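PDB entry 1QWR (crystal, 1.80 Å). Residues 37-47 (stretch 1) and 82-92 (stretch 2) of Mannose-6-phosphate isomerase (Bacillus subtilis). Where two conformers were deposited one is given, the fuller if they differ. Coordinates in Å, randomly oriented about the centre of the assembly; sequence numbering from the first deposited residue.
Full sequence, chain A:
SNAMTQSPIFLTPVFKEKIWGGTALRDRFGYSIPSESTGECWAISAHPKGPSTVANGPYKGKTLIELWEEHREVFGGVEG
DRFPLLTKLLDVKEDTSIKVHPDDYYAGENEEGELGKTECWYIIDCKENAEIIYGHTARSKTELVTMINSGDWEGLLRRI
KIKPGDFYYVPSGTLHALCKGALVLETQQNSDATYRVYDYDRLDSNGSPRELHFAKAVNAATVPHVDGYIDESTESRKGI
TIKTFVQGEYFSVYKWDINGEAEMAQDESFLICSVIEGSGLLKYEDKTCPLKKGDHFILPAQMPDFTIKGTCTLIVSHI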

# COMPACT_ATOMS: atom_id res chain seq x y z
N SER A 37 -4.73 15.77 10.94
CA SER A 37 -5.34 15.33 9.69
C SER A 37 -4.26 14.59 8.91
O SER A 37 -3.85 15.03 7.85
N THR A 38 -3.78 13.48 9.46
CA THR A 38 -2.72 12.71 8.80
C THR A 38 -3.39 11.52 8.10
O THR A 38 -3.96 10.65 8.75
N GLY A 39 -3.33 11.50 6.77
CA GLY A 39 -3.96 10.42 6.04
C GLY A 39 -3.06 9.27 5.67
O GLY A 39 -3.53 8.13 5.57
N GLU A 40 -1.77 9.53 5.47
CA GLU A 40 -0.90 8.43 5.04
C GLU A 40 0.39 8.25 5.81
O GLU A 40 1.04 9.21 6.22
N CYS A 41 0.74 6.99 6.02
CA CYS A 41 2.00 6.62 6.61
C CYS A 41 2.72 5.88 5.47
O CYS A 41 2.26 4.81 5.05
N TRP A 42 3.78 6.47 4.92
CA TRP A 42 4.59 5.84 3.87
C TRP A 42 5.53 4.98 4.73
O TRP A 42 6.53 5.45 5.28
N ALA A 43 5.15 3.70 4.83
CA ALA A 43 5.79 2.70 5.70
C ALA A 43 7.04 2.00 5.18
O ALA A 43 8.03 1.87 5.89
N ILE A 44 6.97 1.51 3.96
CA ILE A 44 8.18 0.95 3.33
C ILE A 44 8.19 1.78 2.04
O ILE A 44 7.40 1.57 1.13
N SER A 45 9.08 2.76 1.98
CA SER A 45 9.10 3.65 0.83
C SER A 45 10.48 4.01 0.33
O SER A 45 11.39 4.24 1.12
N ALA A 46 10.61 4.05 -1.00
CA ALA A 46 11.84 4.52 -1.63
C ALA A 46 11.40 5.63 -2.59
O ALA A 46 12.13 6.01 -3.52
N HIS A 47 10.20 6.17 -2.39
CA HIS A 47 9.77 7.23 -3.30
C HIS A 47 10.50 8.51 -2.93
O HIS A 47 10.62 8.84 -1.75
N ARG A 82 14.77 1.51 -9.81
CA ARG A 82 14.35 1.91 -8.47
C ARG A 82 13.70 0.76 -7.72
O ARG A 82 13.21 -0.18 -8.33
N PHE A 83 13.71 0.86 -6.39
CA PHE A 83 13.06 -0.15 -5.53
C PHE A 83 11.65 -0.14 -6.15
O PHE A 83 11.06 0.92 -6.35
N PRO A 84 11.07 -1.32 -6.42
CA PRO A 84 9.76 -1.39 -7.07
C PRO A 84 8.44 -1.10 -6.42
O PRO A 84 7.46 -0.79 -7.13
N LEU A 85 8.38 -1.21 -5.10
CA LEU A 85 7.13 -1.03 -4.42
C LEU A 85 7.06 0.10 -3.41
O LEU A 85 8.07 0.75 -3.11
N LEU A 86 5.86 0.31 -2.89
CA LEU A 86 5.61 1.33 -1.88
C LEU A 86 4.47 0.81 -1.02
O LEU A 86 3.43 0.40 -1.54
N THR A 87 4.68 0.79 0.30
CA THR A 87 3.66 0.29 1.21
C THR A 87 3.25 1.41 2.15
O THR A 87 4.10 2.06 2.76
N LYS A 88 1.94 1.58 2.29
CA LYS A 88 1.40 2.61 3.17
C LYS A 88 0.30 2.10 4.09
O LYS A 88 -0.35 1.08 3.79
N LEU A 89 0.12 2.82 5.19
CA LEU A 89 -1.00 2.62 6.12
C LEU A 89 -1.84 3.87 5.86
O LEU A 89 -1.30 5.00 5.89
N LEU A 90 -3.14 3.69 5.59
CA LEU A 90 -4.02 4.82 5.28
C LEU A 90 -5.13 4.99 6.30
O LEU A 90 -5.85 4.04 6.61
N ASP A 91 -5.26 6.21 6.82
CA ASP A 91 -6.29 6.54 7.80
C ASP A 91 -7.33 7.32 7.00
O ASP A 91 -7.22 8.56 6.85
N VAL A 92 -8.30 6.59 6.47
CA VAL A 92 -9.34 7.20 5.65
C VAL A 92 -10.51 7.60 6.55
O VAL A 92 -11.49 6.87 6.70

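The two antiparallel strands slip out of register between Trp42 and Ile44. At this beta bulge the Thr87 carbonyl serves two amides, Ala43 N to Thr87 O at 2.8 Å and Ile44 N to Thr87 O at 3.2 Å, while Thr87 N returns a bond to Ile44 O at 2.9 Å. The extra residue, Ala43, points toward the other strand, a position where its lone methyl demands little room.

Glu40, Trp42, Lys88 and Leu90 share one face of the sheet. Lys88 (m, then t throughout) extends fully, so that its NZ reaches Glu40 OE1 at 2.9 Å in a buried salt bridge. The same atom accepts Trp42 NE1 at 2.7 Å, so one carboxylate oxygen serves two donors. Trp42 (chi1 m) presents a face of its indole to the lysine: Lys88 CE lies 3.8 Å from the centroid of the five-membered ring, a CH-pi contact. The aliphatic part of Glu40 (m, t) is useful too, its CG packing 3.7 Å from CD2 of Leu90 (m, t).

The opposite face carries Cys41, Ile44, Thr87 and Leu89. Cys41 (t) and Leu89 (m, t) are directly paired, so their CB atoms meet at 3.9 Å. Ile44 (chi1 m, chi2 near 100°, between wells) brings CD1 to 3.7 Å from CB of Thr87 (m). Threonine suits this site because it also offers a hydroxyl: Thr87 OG1 bonds water 2 at 3.0 Å, which donates to Ile44 O at 3.1 Å.

Beyond the bulge, Leu86 (t, p) sets CD1 3.4 Å from Ser45 CB. Phe83 (t) points inward, and the small Ala46 lets its CB come within 3.5 Å of Phe83 CB. Water 3 bridges the backbones here, accepting from Ala46 N at 2.7 Å and donating to Leu85 O at 2.8 Å. At the other end, water 1 links Thr38 O (2.9 Å) with OD2 of Asp91 (t; 2.7 Å).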

# COMPACT_ATOMS: atom_id res chain seq x y z
CB SER A 37 -5.84 16.51 8.84
OG SER A 37 -7.06 17.01 9.34
CB THR A 38 -1.67 12.23 9.83
OG1 THR A 38 -1.04 13.39 10.43
CG2 THR A 38 -0.60 11.35 9.17
CB GLU A 40 -0.54 8.60 3.55
CG GLU A 40 -1.72 8.97 2.62
CD GLU A 40 -1.39 8.88 1.12
OE1 GLU A 40 -0.19 8.90 0.74
OE2 GLU A 40 -2.34 8.80 0.30
CB CYS A 41 1.83 5.65 7.77
SG CYS A 41 3.41 4.96 8.36
CB TRP A 42 5.32 6.92 3.07
CG TRP A 42 4.34 7.71 2.19
CD1 TRP A 42 3.00 7.87 2.39
CD2 TRP A 42 4.66 8.43 0.99
NE1 TRP A 42 2.45 8.64 1.38
CE2 TRP A 42 3.45 8.99 0.51
CE3 TRP A 42 5.84 8.64 0.27
CZ2 TRP A 42 3.40 9.76 -0.66
CZ3 TRP A 42 5.79 9.41 -0.90
CH2 TRP A 42 4.58 9.95 -1.34
CB ALA A 43 4.71 1.67 6.09
CB ILE A 44 8.07 -0.54 3.02
CG1 ILE A 44 7.97 -1.35 4.34
CG2 ILE A 44 9.34 -1.01 2.27
CD1 ILE A 44 6.53 -1.78 4.74
CB SER A 45 8.38 4.96 1.21
OG SER A 45 8.66 6.04 0.31
CB ALA A 46 12.54 3.41 -2.39
CB HIS A 47 8.25 7.44 -3.22
CG HIS A 47 7.71 8.22 -4.38
ND1 HIS A 47 7.82 9.59 -4.48
CD2 HIS A 47 7.17 7.80 -5.55
CE1 HIS A 47 7.37 9.99 -5.66
NE2 HIS A 47 6.98 8.92 -6.33
CB ARG A 82 13.34 3.06 -8.57
CG ARG A 82 13.79 4.24 -9.45
CD ARG A 82 12.63 5.17 -9.70
NE ARG A 82 12.88 6.00 -10.88
CZ ARG A 82 13.81 6.95 -10.92
NH1 ARG A 82 14.57 7.18 -9.86
NH2 ARG A 82 13.97 7.65 -12.04
CB PHE A 83 13.05 0.35 -4.09
CG PHE A 83 12.35 -0.57 -3.13
CD1 PHE A 83 13.02 -1.69 -2.60
CD2 PHE A 83 11.03 -0.32 -2.74
CE1 PHE A 83 12.38 -2.54 -1.69
CE2 PHE A 83 10.38 -1.16 -1.84
CZ PHE A 83 11.06 -2.27 -1.30
CB PRO A 84 9.79 -2.79 -7.68
CG PRO A 84 10.46 -3.59 -6.62
CD PRO A 84 11.63 -2.66 -6.19
CB LEU A 85 6.78 -2.37 -3.73
CG LEU A 85 6.67 -3.61 -4.64
CD1 LEU A 85 6.48 -4.87 -3.79
CD2 LEU A 85 5.50 -3.45 -5.60
CB LEU A 86 5.23 2.65 -2.56
CG LEU A 86 4.59 3.75 -1.72
CD1 LEU A 86 5.55 4.20 -0.61
CD2 LEU A 86 4.27 4.93 -2.67
CB THR A 87 4.20 -0.87 2.06
OG1 THR A 87 4.68 -1.91 1.19
CG2 THR A 87 3.11 -1.43 2.95
CB LYS A 88 0.74 3.72 2.36
CG LYS A 88 1.62 4.41 1.34
CD LYS A 88 0.75 5.41 0.55
CE LYS A 88 1.48 6.03 -0.63
NZ LYS A 88 0.57 7.03 -1.28
CB LEU A 89 -0.53 2.59 7.58
CG LEU A 89 -0.03 1.22 8.04
CD1 LEU A 89 0.56 1.37 9.46
CD2 LEU A 89 -1.18 0.19 8.04
CB LEU A 90 -4.67 4.61 3.91
CG LEU A 90 -3.76 4.28 2.73
CD1 LEU A 90 -4.61 3.97 1.50
CD2 LEU A 90 -2.84 5.45 2.46
CB ASP A 91 -5.70 7.43 8.90
CG ASP A 91 -6.76 7.92 9.89
OD1 ASP A 91 -7.93 7.46 9.81
OD2 ASP A 91 -6.40 8.76 10.73
CB VAL A 92 -9.81 6.23 4.55
CG1 VAL A 92 -10.69 6.98 3.52
CG2 VAL A 92 -8.60 5.62 3.81
O HOH W 1 -3.85 9.30 11.29
O HOH W 2 7.18 -1.15 -0.29
O HOH W 3 8.56 3.43 -2.63